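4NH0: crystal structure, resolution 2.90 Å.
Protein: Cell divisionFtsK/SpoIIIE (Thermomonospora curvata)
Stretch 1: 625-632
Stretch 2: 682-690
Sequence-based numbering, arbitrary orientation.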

# COMPACT_ATOMS: atom_id res chain seq x y z
N GLU A 625 1.15 -17.11 -17.94
CA GLU A 625 1.06 -16.03 -18.91
C GLU A 625 1.34 -14.68 -18.26
O GLU A 625 1.97 -13.81 -18.86
N TRP A 626 0.88 -14.51 -17.02
CA TRP A 626 1.00 -13.24 -16.33
C TRP A 626 2.22 -13.17 -15.41
O TRP A 626 2.18 -12.51 -14.37
N ARG A 627 3.30 -13.84 -15.79
CA ARG A 627 4.54 -13.75 -15.04
C ARG A 627 5.50 -12.80 -15.73
O ARG A 627 5.85 -13.00 -16.90
N GLY A 628 5.93 -11.76 -15.02
CA GLY A 628 6.85 -10.79 -15.58
C GLY A 628 6.16 -9.79 -16.48
O GLY A 628 6.78 -9.24 -17.40
N ARG A 629 4.88 -9.55 -16.22
CA ARG A 629 4.11 -8.59 -17.00
C ARG A 629 3.93 -7.30 -16.22
O ARG A 629 3.13 -6.44 -16.58
N LEU A 630 4.70 -7.18 -15.14
CA LEU A 630 4.63 -6.04 -14.22
C LEU A 630 3.24 -5.83 -13.64
O LEU A 630 2.86 -4.72 -13.30
N HIS A 631 2.49 -6.92 -13.53
CA HIS A 631 1.21 -6.89 -12.84
C HIS A 631 1.36 -7.52 -11.46
O HIS A 631 2.07 -8.51 -11.30
N ALA A 632 0.69 -6.93 -10.47
CA ALA A 632 0.79 -7.42 -9.10
C ALA A 632 -0.57 -7.51 -8.44
O ALA A 632 -1.38 -6.59 -8.53
N LEU A 682 7.17 -12.36 -6.34
CA LEU A 682 6.70 -13.69 -6.68
C LEU A 682 6.50 -13.87 -8.18
O LEU A 682 6.59 -14.98 -8.69
N LEU A 683 6.22 -12.78 -8.88
CA LEU A 683 5.95 -12.84 -10.31
C LEU A 683 7.11 -12.34 -11.15
O LEU A 683 7.02 -12.27 -12.37
N HIS A 684 8.21 -11.98 -10.48
CA HIS A 684 9.38 -11.47 -11.18
C HIS A 684 10.67 -11.99 -10.56
O HIS A 684 10.72 -12.33 -9.38
N THR A 685 11.73 -12.04 -11.37
CA THR A 685 13.05 -12.42 -10.90
C THR A 685 13.80 -11.18 -10.45
O THR A 685 13.51 -10.08 -10.92
N PRO A 686 14.77 -11.34 -9.53
CA PRO A 686 15.57 -10.21 -9.04
C PRO A 686 16.30 -9.43 -10.14
O PRO A 686 16.75 -8.32 -9.89
N GLN A 687 16.41 -10.02 -11.33
CA GLN A 687 17.01 -9.33 -12.46
C GLN A 687 15.98 -8.51 -13.22
O GLN A 687 16.32 -7.71 -14.09
N GLU A 688 14.71 -8.73 -12.90
CA GLU A 688 13.62 -8.02 -13.56
C GLU A 688 13.12 -6.85 -12.72
O GLU A 688 12.69 -5.83 -13.26
N VAL A 689 13.18 -7.00 -11.40
CA VAL A 689 12.78 -5.94 -10.49
C VAL A 689 13.78 -5.77 -9.35
O VAL A 689 14.41 -6.73 -8.92
N GLN A 690 13.92 -4.54 -8.87
CA GLN A 690 14.76 -4.25 -7.72
C GLN A 690 14.06 -3.27 -6.79
O GLN A 690 13.34 -2.38 -7.24

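The contact between these stretches, which buries 409 Å² in all, centres on three residues, Arg627, Leu683 and His684. Arg627 leaves its backbone sideways (chi1 t), but its long chain brings the guanidinium close to Glu688, whose CA-to-CB bond points toward stretch 1 (chi1 m, chi2 t). The result is a salt bridge: NH1 of Arg627 donates to OE2 of Glu688 at 3.2 Å, near the guanidinium plane, and NH2 of Arg627 makes a weak bond to OE1 of Glu688 at 3.4 Å. The same OE2 of Glu688 accepts from the backbone N of Thr685 at 2.9 Å, so one carboxylate serves both stretches.

His684 (chi1 m) brings its imidazole against the turn. Its ND1 is hydrogen-bonded just outside the stretches, while its NE2 accepts a weak bond from N of Leu630 at 3.1 Å; a ring with two nitrogens suits such a bridging place. Gly628 lies close, its CA 3.4 Å from CD2 of His684. Its positive phi favours glycine, and a CB would be crowded by Arg627 NH2.

Leucines fill the remaining space. Leu683 (m, t) sets its methyl CD1 against a backbone carbonyl, 3.3 Å from O of His631, while Leu630 (m, t) makes the apolar contact, its CD2 4.3 Å from CG1 of Val689. Within stretch 1, ND1 of His631 donates to O of Arg629 at 2.8 Å.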

# COMPACT_ATOMS: atom_id res chain seq x y z
CB GLU A 625 -0.33 -16.03 -19.56
CG GLU A 625 -0.88 -14.65 -19.89
CD GLU A 625 -2.21 -14.71 -20.61
OE1 GLU A 625 -2.92 -15.73 -20.48
OE2 GLU A 625 -2.55 -13.73 -21.31
CB TRP A 626 -0.27 -12.95 -15.52
CG TRP A 626 -1.43 -12.59 -16.38
CD1 TRP A 626 -2.51 -13.38 -16.67
CD2 TRP A 626 -1.63 -11.36 -17.08
NE1 TRP A 626 -3.37 -12.71 -17.50
CE2 TRP A 626 -2.86 -11.47 -17.77
CE3 TRP A 626 -0.90 -10.17 -17.18
CZ2 TRP A 626 -3.36 -10.43 -18.55
CZ3 TRP A 626 -1.41 -9.15 -17.96
CH2 TRP A 626 -2.63 -9.28 -18.63
CB ARG A 627 5.19 -15.12 -14.87
CG ARG A 627 6.32 -15.14 -13.85
CD ARG A 627 7.43 -16.08 -14.27
NE ARG A 627 8.12 -15.59 -15.46
CZ ARG A 627 9.09 -14.69 -15.43
NH1 ARG A 627 9.48 -14.17 -14.28
NH2 ARG A 627 9.66 -14.30 -16.56
CB ARG A 629 2.74 -9.18 -17.37
CG ARG A 629 2.81 -10.56 -17.99
CD ARG A 629 3.17 -10.50 -19.47
NE ARG A 629 2.03 -10.08 -20.29
CZ ARG A 629 1.79 -8.83 -20.65
NH1 ARG A 629 2.61 -7.86 -20.26
NH2 ARG A 629 0.73 -8.54 -21.39
CB LEU A 630 5.10 -4.76 -14.92
CG LEU A 630 6.61 -4.56 -14.98
CD1 LEU A 630 6.93 -3.17 -15.47
CD2 LEU A 630 7.23 -4.80 -13.61
CB HIS A 631 0.13 -7.62 -13.64
CG HIS A 631 -0.37 -6.84 -14.82
ND1 HIS A 631 0.43 -6.52 -15.89
CD2 HIS A 631 -1.59 -6.32 -15.09
CE1 HIS A 631 -0.27 -5.83 -16.78
NE2 HIS A 631 -1.50 -5.70 -16.32
CB ALA A 632 1.71 -6.53 -8.29
CB LEU A 682 5.39 -14.00 -5.94
CG LEU A 682 5.50 -14.25 -4.44
CD1 LEU A 682 4.12 -14.38 -3.82
CD2 LEU A 682 6.32 -15.50 -4.16
CB LEU A 683 4.69 -12.05 -10.64
CG LEU A 683 3.38 -12.58 -10.06
CD1 LEU A 683 2.22 -11.66 -10.39
CD2 LEU A 683 3.11 -13.99 -10.56
CB HIS A 684 9.38 -9.95 -11.19
CG HIS A 684 8.14 -9.34 -11.76
ND1 HIS A 684 6.97 -9.22 -11.05
CD2 HIS A 684 7.89 -8.82 -12.99
CE1 HIS A 684 6.05 -8.65 -11.81
NE2 HIS A 684 6.59 -8.40 -12.99
CB THR A 685 13.84 -13.16 -11.99
OG1 THR A 685 14.21 -12.24 -13.03
CG2 THR A 685 13.02 -14.29 -12.59
CB PRO A 686 16.57 -10.88 -8.10
CG PRO A 686 15.86 -12.09 -7.63
CD PRO A 686 15.06 -12.57 -8.80
CB GLN A 687 17.68 -10.33 -13.41
CG GLN A 687 18.98 -10.92 -12.88
CD GLN A 687 19.67 -11.79 -13.91
OE1 GLN A 687 20.79 -11.51 -14.32
NE2 GLN A 687 19.00 -12.86 -14.32
CB GLU A 688 12.47 -8.98 -13.87
CG GLU A 688 12.79 -10.00 -14.95
CD GLU A 688 11.68 -11.01 -15.14
OE1 GLU A 688 11.44 -11.41 -16.30
OE2 GLU A 688 11.05 -11.42 -14.14
CB VAL A 689 11.38 -6.19 -9.89
CG1 VAL A 689 10.31 -6.11 -10.96
CG2 VAL A 689 11.34 -7.54 -9.19
CB GLN A 690 16.12 -3.68 -8.15
CG GLN A 690 17.01 -4.67 -8.88
CD GLN A 690 16.73 -4.72 -10.37
OE1 GLN A 690 16.45 -3.70 -10.99
NE2 GLN A 690 16.80 -5.91 -10.95